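Type 4 fimbrial biogenesis protein PilF (Pseudomonas aeruginosa, PDB 2HO1) is an outer membrane lipoprotein essential for type IV pilus biogenesis, interacting with PilQ so that it localises to the outer membrane and assembles into dodecameric secretins. Local coordinates at residues E123-L128 with G148-Q153; R142-L147 with K161-K166; L89-Y94 with N109-F114. All blocks are in the same frame, centred on the assembly; numbering follows the deposited sequence.

Contact 1 of 3, residues E123-L128 with G148-Q153; sequences EAYQRL and GLVSLQ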
# COMPACT_ATOMS: atom_id res chain seq x y z
N GLU A 123 -11.40 1.34 5.76
CA GLU A 123 -10.66 0.45 6.62
C GLU A 123 -10.16 -0.79 5.87
O GLU A 123 -9.06 -1.25 6.14
CB GLU A 123 -11.52 0.03 7.83
CG GLU A 123 -11.87 1.19 8.77
CD GLU A 123 -13.02 0.82 9.70
OE1 GLU A 123 -14.18 0.94 9.30
OE2 GLU A 123 -12.76 0.36 10.82
N ALA A 124 -10.96 -1.32 4.94
CA ALA A 124 -10.54 -2.47 4.14
C ALA A 124 -9.25 -2.08 3.40
O ALA A 124 -8.23 -2.78 3.49
CB ALA A 124 -11.63 -2.83 3.09
N TYR A 125 -9.31 -0.94 2.71
CA TYR A 125 -8.18 -0.42 1.93
C TYR A 125 -6.92 -0.34 2.79
O TYR A 125 -5.86 -0.85 2.41
CB TYR A 125 -8.52 0.97 1.36
CG TYR A 125 -7.63 1.40 0.21
CD1 TYR A 125 -7.69 0.74 -1.03
CD2 TYR A 125 -6.74 2.47 0.35
CE1 TYR A 125 -6.88 1.14 -2.09
CE2 TYR A 125 -5.92 2.88 -0.72
CZ TYR A 125 -6.01 2.20 -1.94
OH TYR A 125 -5.22 2.58 -2.98
N GLN A 126 -7.04 0.26 3.97
CA GLN A 126 -5.92 0.38 4.88
C GLN A 126 -5.29 -0.97 5.28
O GLN A 126 -4.05 -1.10 5.27
CB GLN A 126 -6.34 1.16 6.14
CG GLN A 126 -6.67 2.64 5.86
CD GLN A 126 -7.33 3.36 7.04
OE1 GLN A 126 -8.05 2.75 7.85
NE2 GLN A 126 -7.11 4.68 7.14
N ARG A 127 -6.13 -1.95 5.65
CA ARG A 127 -5.61 -3.25 6.06
C ARG A 127 -4.96 -3.95 4.89
O ARG A 127 -3.93 -4.59 5.05
CB ARG A 127 -6.71 -4.14 6.66
CG ARG A 127 -7.36 -3.57 7.89
CD ARG A 127 -6.38 -3.41 9.04
NE ARG A 127 -7.03 -3.07 10.31
CZ ARG A 127 -6.39 -3.06 11.48
NH1 ARG A 127 -5.11 -3.37 11.53
NH2 ARG A 127 -7.02 -2.72 12.60
N LEU A 128 -5.55 -3.81 3.71
CA LEU A 128 -5.01 -4.43 2.51
C LEU A 128 -3.67 -3.79 2.09
O LEU A 128 -2.77 -4.50 1.63
CB LEU A 128 -6.03 -4.35 1.37
CG LEU A 128 -7.27 -5.22 1.64
CD1 LEU A 128 -8.38 -4.84 0.65
CD2 LEU A 128 -6.90 -6.72 1.54
N GLY A 148 -8.21 -3.94 -5.67
CA GLY A 148 -8.95 -3.55 -6.86
C GLY A 148 -10.46 -3.49 -6.63
O GLY A 148 -11.14 -2.55 -7.04
N LEU A 149 -11.02 -4.49 -5.94
CA LEU A 149 -12.45 -4.47 -5.69
C LEU A 149 -12.82 -3.27 -4.81
O LEU A 149 -13.81 -2.59 -5.09
CB LEU A 149 -12.90 -5.79 -5.07
CG LEU A 149 -12.80 -7.02 -5.98
CD1 LEU A 149 -12.86 -8.27 -5.14
CD2 LEU A 149 -13.91 -7.06 -7.03
N VAL A 150 -12.03 -3.01 -3.76
CA VAL A 150 -12.30 -1.87 -2.87
C VAL A 150 -12.21 -0.58 -3.68
O VAL A 150 -13.00 0.35 -3.49
CB VAL A 150 -11.29 -1.83 -1.67
CG1 VAL A 150 -11.40 -0.50 -0.91
CG2 VAL A 150 -11.54 -3.02 -0.73
N SER A 151 -11.26 -0.50 -4.61
CA SER A 151 -11.11 0.70 -5.42
C SER A 151 -12.38 0.94 -6.25
O SER A 151 -12.79 2.10 -6.47
CB SER A 151 -9.88 0.60 -6.33
OG SER A 151 -8.69 0.67 -5.56
N LEU A 152 -12.98 -0.15 -6.73
CA LEU A 152 -14.21 -0.04 -7.50
C LEU A 152 -15.27 0.69 -6.69
O LEU A 152 -15.87 1.66 -7.15
CB LEU A 152 -14.72 -1.43 -7.88
CG LEU A 152 -14.60 -1.86 -9.34
CD1 LEU A 152 -13.51 -1.10 -10.05
CD2 LEU A 152 -14.35 -3.35 -9.42
N GLN A 153 -15.47 0.23 -5.46
CA GLN A 153 -16.45 0.81 -4.56
C GLN A 153 -16.13 2.24 -4.14
O GLN A 153 -17.00 2.95 -3.66
CB GLN A 153 -16.63 -0.06 -3.32
CG GLN A 153 -17.20 -1.44 -3.64
CD GLN A 153 -18.40 -1.37 -4.57
OE1 GLN A 153 -19.33 -0.61 -4.33
NE2 GLN A 153 -18.38 -2.16 -5.64
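Val-150 meets Ala-124, Tyr-125 and Leu-128 in a small, buried, largely apolar contact between two antiparallel helices of the tetratricopeptide (TPR) superhelix. Helix 121-131 and helix 140-153 are consecutive in the chain and probably belong to the third and fourth repeats, which would make the contact a joint between neighbouring repeats. Their local axes stay 9.8 Å apart and run at 153° to one another, a spacing that side chains have to bridge.

Val-150 does most of the bridging because its two branches diverge. CG1, anti to the backbone N (chi1 169°), turns to the aromatic neighbour, and CG2 reaches into the notch formed by Ala-124 and Leu-128, which lie one helical turn apart. Within that notch CG2 of Val-150 is 3.8 Å from CB of Ala-124, and CD1 of Leu-128 reaches the same methyl at 3.9 Å. Alanine suits this place because its short side chain lets the branched valine come close to the helix, while the longer leucine closes the next turn.

Tyr-125 covers the other branch. Its CG also stands anti to the backbone N, which swings the ring obliquely across Val-150, with CD1 3.9 Å from Val-150 CG1. Beyond the ring, the tyrosine hydroxyl is hydrogen-bonded to Tyr-163 OH and to Glu-130 of the second subunit, so this residue combines an apolar ring with a hydroxyl bonded both within its chain and to the second subunit. Ser-151 is a small polar residue that can be buried here because its OG is hydrogen-bonded to Leu-147 O, one turn back on its own helix, and to Gln-159 OE1. Toward the tyrosine, Ser-151 OG makes a packing contact alone, 3.9 Å from Tyr-125 CE1.

Contact 2 of 3, residues R142-L147 with K161-K166; sequences RVFENL and KEYFEK
Tyr-163 and Phe-144, with Leu-147 next to them, bury most of the surface where helix 140-153 packs against helix 157-170. The two helices are antiparallel (165°), their local axes only 7.5 Å apart, and they form the helical hairpin of what is probably the fourth TPR repeat.

The ring of Tyr-163 lies beneath Leu-147, whose CB sits over the centre of one face, 3.6 Å from the ring centroid, in a CH-pi contact. The leucine crosses the ring obliquely, bringing CD1 to 3.7 Å from Tyr-163 CE1. A flat ring suits the place because its face can lie directly against Leu-147 CB, close to the neighbouring backbone. At the base of the ring, Tyr-163 CB touches the carbonyl O of Phe-144 at 3.5 Å.

Phe-144 crosses Tyr-163 at about a right angle. Tyr-163 CD1 lies at the edge of the phenylalanine ring, 3.9 Å from CD1 of Phe-144, while the aliphatic part of Lys-166 covers a face of that ring. The lysine CB stands 4.0 Å from the Phe-144 ring centroid, and CD follows to 3.7 Å from CE1. Only at the last torsion does the Lys-166 chain bend (chi4 -62°), turning NZ aside to a hydrogen bond with Gln-133 O of the second subunit.

On the flank of the hairpin, Phe-164 starts out away from helix 140-153, yet its ring returns to place CE1 3.5 Å from Glu-145 O; beyond it lies helix 175-187.

Faces, edges and methylene groups thus hold this part of the hairpin together. Between residues 142-147 and 161-166 the cohesion is apolar, and the polar ends of Tyr-163 and Lys-166 tie the hairpin to its surroundings, to Tyr-125 and to the second subunit.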
# COMPACT_ATOMS: atom_id res chain seq x y z
N ARG A 142 -4.20 -12.24 -4.21
CA ARG A 142 -5.55 -12.01 -3.67
C ARG A 142 -5.63 -10.66 -2.98
O ARG A 142 -6.66 -9.98 -3.01
CB ARG A 142 -5.93 -13.10 -2.67
CG ARG A 142 -6.66 -14.27 -3.32
CD ARG A 142 -6.44 -15.62 -2.61
NE ARG A 142 -6.51 -15.60 -1.14
CZ ARG A 142 -6.65 -16.70 -0.40
NH1 ARG A 142 -6.75 -17.89 -1.00
NH2 ARG A 142 -6.68 -16.63 0.93
N VAL A 143 -4.54 -10.28 -2.32
CA VAL A 143 -4.49 -9.00 -1.67
C VAL A 143 -4.71 -7.90 -2.72
O VAL A 143 -5.48 -6.97 -2.49
CB VAL A 143 -3.13 -8.78 -0.97
CG1 VAL A 143 -3.02 -7.36 -0.48
CG2 VAL A 143 -2.97 -9.78 0.16
N PHE A 144 -4.04 -8.01 -3.87
CA PHE A 144 -4.21 -7.02 -4.92
C PHE A 144 -5.58 -7.09 -5.58
O PHE A 144 -6.11 -6.07 -6.06
CB PHE A 144 -3.12 -7.15 -5.98
CG PHE A 144 -1.80 -6.61 -5.53
CD1 PHE A 144 -1.67 -5.29 -5.10
CD2 PHE A 144 -0.67 -7.43 -5.50
CE1 PHE A 144 -0.48 -4.79 -4.65
CE2 PHE A 144 0.54 -6.91 -5.04
CZ PHE A 144 0.62 -5.59 -4.61
N GLU A 145 -6.15 -8.28 -5.65
CA GLU A 145 -7.49 -8.38 -6.19
C GLU A 145 -8.41 -7.56 -5.25
O GLU A 145 -9.24 -6.78 -5.70
CB GLU A 145 -7.98 -9.83 -6.20
CG GLU A 145 -9.45 -9.93 -6.63
CD GLU A 145 -9.98 -11.35 -6.62
OE1 GLU A 145 -9.71 -12.10 -5.65
OE2 GLU A 145 -10.68 -11.71 -7.59
N ASN A 146 -8.26 -7.75 -3.95
CA ASN A 146 -9.08 -7.04 -2.97
C ASN A 146 -8.91 -5.52 -3.03
O ASN A 146 -9.88 -4.78 -2.88
CB ASN A 146 -8.83 -7.56 -1.55
CG ASN A 146 -9.48 -8.91 -1.33
OD1 ASN A 146 -10.47 -9.23 -1.98
ND2 ASN A 146 -8.95 -9.69 -0.40
N LEU A 147 -7.69 -5.07 -3.26
CA LEU A 147 -7.42 -3.64 -3.39
C LEU A 147 -8.18 -3.13 -4.61
O LEU A 147 -8.73 -2.03 -4.60
CB LEU A 147 -5.91 -3.40 -3.52
CG LEU A 147 -5.17 -3.48 -2.17
CD1 LEU A 147 -3.64 -3.52 -2.40
CD2 LEU A 147 -5.54 -2.28 -1.30
N LYS A 161 -8.11 -0.85 -11.85
CA LYS A 161 -7.47 -1.51 -12.98
C LYS A 161 -6.01 -1.81 -12.68
O LYS A 161 -5.54 -2.93 -12.95
CB LYS A 161 -7.61 -0.63 -14.23
CG LYS A 161 -7.06 -1.21 -15.50
CD LYS A 161 -7.22 -0.16 -16.59
CE LYS A 161 -6.44 -0.46 -17.87
NZ LYS A 161 -6.52 0.75 -18.76
N GLU A 162 -5.29 -0.82 -12.14
CA GLU A 162 -3.88 -1.04 -11.81
C GLU A 162 -3.73 -2.15 -10.76
O GLU A 162 -2.83 -2.96 -10.84
CB GLU A 162 -3.20 0.26 -11.35
CG GLU A 162 -3.05 1.24 -12.51
CD GLU A 162 -2.16 2.46 -12.24
OE1 GLU A 162 -1.07 2.33 -11.61
OE2 GLU A 162 -2.55 3.56 -12.68
N TYR A 163 -4.63 -2.21 -9.78
CA TYR A 163 -4.55 -3.25 -8.78
C TYR A 163 -4.84 -4.59 -9.43
O TYR A 163 -4.13 -5.56 -9.18
CB TYR A 163 -5.49 -2.97 -7.61
CG TYR A 163 -4.93 -1.94 -6.63
CD1 TYR A 163 -3.64 -2.08 -6.08
CD2 TYR A 163 -5.69 -0.83 -6.23
CE1 TYR A 163 -3.13 -1.14 -5.16
CE2 TYR A 163 -5.20 0.08 -5.31
CZ TYR A 163 -3.93 -0.07 -4.78
OH TYR A 163 -3.50 0.82 -3.85
N PHE A 164 -5.87 -4.65 -10.27
CA PHE A 164 -6.19 -5.90 -10.95
C PHE A 164 -5.02 -6.40 -11.82
O PHE A 164 -4.75 -7.60 -11.86
CB PHE A 164 -7.47 -5.75 -11.79
CG PHE A 164 -8.73 -5.63 -10.94
CD1 PHE A 164 -8.89 -6.42 -9.81
CD2 PHE A 164 -9.73 -4.72 -11.28
CE1 PHE A 164 -10.04 -6.30 -9.03
CE2 PHE A 164 -10.87 -4.60 -10.52
CZ PHE A 164 -11.04 -5.38 -9.40
N GLU A 165 -4.33 -5.49 -12.51
CA GLU A 165 -3.19 -5.90 -13.31
C GLU A 165 -2.08 -6.48 -12.43
O GLU A 165 -1.40 -7.44 -12.83
CB GLU A 165 -2.66 -4.72 -14.14
CG GLU A 165 -3.52 -4.40 -15.33
CD GLU A 165 -3.23 -3.04 -15.95
OE1 GLU A 165 -2.55 -2.21 -15.30
OE2 GLU A 165 -3.71 -2.77 -17.08
N LYS A 166 -1.86 -5.90 -11.24
CA LYS A 166 -0.84 -6.44 -10.35
C LYS A 166 -1.22 -7.86 -9.93
O LYS A 166 -0.35 -8.77 -9.86
CB LYS A 166 -0.65 -5.56 -9.08
CG LYS A 166 -0.10 -4.14 -9.34
CD LYS A 166 0.17 -3.42 -8.03
CE LYS A 166 0.15 -1.92 -8.20
NZ LYS A 166 1.21 -1.37 -9.14

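Contact 3 of 3, residues L89-Y94 with N109-F114; sequences LADEEY and NNYGGF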
# COMPACT_ATOMS: atom_id res chain seq x y z
N LEU A 89 -18.67 -9.86 16.43
CA LEU A 89 -17.80 -10.90 16.97
C LEU A 89 -16.64 -11.17 16.02
O LEU A 89 -15.50 -11.34 16.45
CB LEU A 89 -18.59 -12.20 17.20
CG LEU A 89 -19.84 -12.05 18.10
CD1 LEU A 89 -20.42 -13.46 18.43
CD2 LEU A 89 -19.47 -11.30 19.40
N ALA A 90 -16.92 -11.21 14.73
CA ALA A 90 -15.87 -11.47 13.75
C ALA A 90 -14.81 -10.36 13.83
O ALA A 90 -13.62 -10.65 13.92
CB ALA A 90 -16.47 -11.55 12.33
N ASP A 91 -15.26 -9.10 13.84
CA ASP A 91 -14.37 -7.95 13.92
C ASP A 91 -13.48 -8.03 15.16
O ASP A 91 -12.26 -7.79 15.10
CB ASP A 91 -15.17 -6.63 13.98
CG ASP A 91 -14.28 -5.41 13.84
OD1 ASP A 91 -13.99 -5.04 12.69
OD2 ASP A 91 -13.83 -4.85 14.87
N GLU A 92 -14.09 -8.36 16.29
CA GLU A 92 -13.31 -8.47 17.52
C GLU A 92 -12.23 -9.59 17.44
O GLU A 92 -11.13 -9.46 18.00
CB GLU A 92 -14.24 -8.78 18.69
CG GLU A 92 -13.54 -8.90 20.02
CD GLU A 92 -14.54 -9.16 21.13
OE1 GLU A 92 -14.87 -10.33 21.39
OE2 GLU A 92 -15.03 -8.18 21.71
N GLU A 93 -12.56 -10.69 16.77
CA GLU A 93 -11.60 -11.77 16.66
C GLU A 93 -10.50 -11.42 15.66
O GLU A 93 -9.36 -11.79 15.85
CB GLU A 93 -12.30 -13.06 16.27
CG GLU A 93 -13.05 -13.75 17.43
CD GLU A 93 -12.16 -14.03 18.63
OE1 GLU A 93 -11.04 -14.58 18.45
OE2 GLU A 93 -12.58 -13.73 19.77
N TYR A 94 -10.87 -10.74 14.57
CA TYR A 94 -9.88 -10.29 13.61
C TYR A 94 -8.89 -9.34 14.28
O TYR A 94 -7.69 -9.42 14.05
CB TYR A 94 -10.55 -9.61 12.41
CG TYR A 94 -10.88 -10.56 11.28
CD1 TYR A 94 -9.93 -11.42 10.76
CD2 TYR A 94 -12.16 -10.59 10.73
CE1 TYR A 94 -10.23 -12.28 9.73
CE2 TYR A 94 -12.46 -11.45 9.69
CZ TYR A 94 -11.50 -12.29 9.20
OH TYR A 94 -11.80 -13.15 8.17
N ASN A 109 -5.30 -9.83 5.10
CA ASN A 109 -6.07 -9.96 3.87
C ASN A 109 -7.48 -10.50 4.16
O ASN A 109 -8.43 -10.01 3.58
CB ASN A 109 -5.34 -10.84 2.85
CG ASN A 109 -6.11 -10.95 1.53
OD1 ASN A 109 -6.44 -9.94 0.90
ND2 ASN A 109 -6.39 -12.16 1.12
N ASN A 110 -7.60 -11.50 5.04
CA ASN A 110 -8.91 -12.03 5.40
C ASN A 110 -9.75 -10.92 6.06
O ASN A 110 -10.95 -10.79 5.78
CB ASN A 110 -8.76 -13.20 6.38
CG ASN A 110 -8.22 -14.48 5.70
OD1 ASN A 110 -8.23 -14.60 4.49
ND2 ASN A 110 -7.76 -15.43 6.50
N TYR A 111 -9.13 -10.14 6.94
CA TYR A 111 -9.85 -9.06 7.61
C TYR A 111 -10.28 -7.96 6.60
O TYR A 111 -11.43 -7.49 6.62
CB TYR A 111 -8.99 -8.49 8.76
CG TYR A 111 -9.68 -7.42 9.64
CD1 TYR A 111 -11.07 -7.42 9.85
CD2 TYR A 111 -8.91 -6.46 10.31
CE1 TYR A 111 -11.67 -6.49 10.71
CE2 TYR A 111 -9.49 -5.53 11.18
CZ TYR A 111 -10.88 -5.55 11.37
OH TYR A 111 -11.46 -4.57 12.17
N GLY A 112 -9.37 -7.56 5.71
CA GLY A 112 -9.74 -6.56 4.72
C GLY A 112 -10.86 -7.06 3.81
O GLY A 112 -11.71 -6.26 3.33
N GLY A 113 -10.85 -8.37 3.57
CA GLY A 113 -11.91 -8.97 2.75
C GLY A 113 -13.23 -8.83 3.54
O GLY A 113 -14.28 -8.50 2.98
N PHE A 114 -13.15 -9.07 4.84
CA PHE A 114 -14.32 -8.97 5.74
C PHE A 114 -14.82 -7.51 5.70
O PHE A 114 -16.02 -7.25 5.50
CB PHE A 114 -13.92 -9.35 7.17
CG PHE A 114 -14.95 -8.97 8.22
CD1 PHE A 114 -16.18 -9.61 8.28
CD2 PHE A 114 -14.69 -7.94 9.12
CE1 PHE A 114 -17.16 -9.24 9.23
CE2 PHE A 114 -15.64 -7.55 10.06
CZ PHE A 114 -16.88 -8.20 10.12
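Asp-91 OD1 is gripped by Tyr-111 OH, which donates a 2.6 Å hydrogen bond to it, and by Arg-120 in a salt bridge. The tyrosine hydroxyl arrives from above the carboxylate plane, 40° out of it. OD2 of Asp-91 pairs with Arg-95, so two arginines probably stabilise the negative charge. These residues mark a joint in the TPR superhelix, where helix 87-100 faces the antiparallel helix 105-117, probably in the second and third repeats.

Next to the bond lies an aromatic cluster of Tyr-94, Tyr-111 and Phe-114, whose large rings span local axes 10.7 Å apart. Tyr-94 and Tyr-111 slide past each other in opposite directions, their planes 23° apart, so that each ring covers the stem of the other rather than its face. Tyr-111 CA lies over the centre of the Tyr-94 ring, 3.8 Å from its centroid, and Tyr-94 CB sits over the Tyr-111 ring. Both are CH-pi contacts. At the far end, Tyr-94 OH is hydrogen-bonded to Gln-82.

Phe-114, with CG anti to the backbone N (chi1 166°), reaches across to helix 87-100. Ala-90 is small enough to receive the CE1-CZ side of this ring, its CB 3.9 Å from Phe-114 CE1. Nearer the phenylalanine backbone, CE2 of Tyr-94 packs 3.6 Å from CB of Phe-114.

In the fold
All three contacts join antiparallel helices and are largely buried. Contact 2 probably lies within one repeat, as a hairpin whose helices come nearest; contacts 1 and 3 probably join neighbouring repeats across wider gaps. Contacts 1 and 2 share helix 140-153 and are linked through their tyrosines. Both also touch the second subunit, which contact 3 does not. Helices 105-117 and 121-131, consecutive in the chain, pass the packing from contact 3 to contact 1, while Asn-109 probably hydrogen-bonds Asn-146 of contact 2. Contacts 1 and 2 cohere through apolar surfaces; contact 3 adds a charged hydrogen bond between its helices.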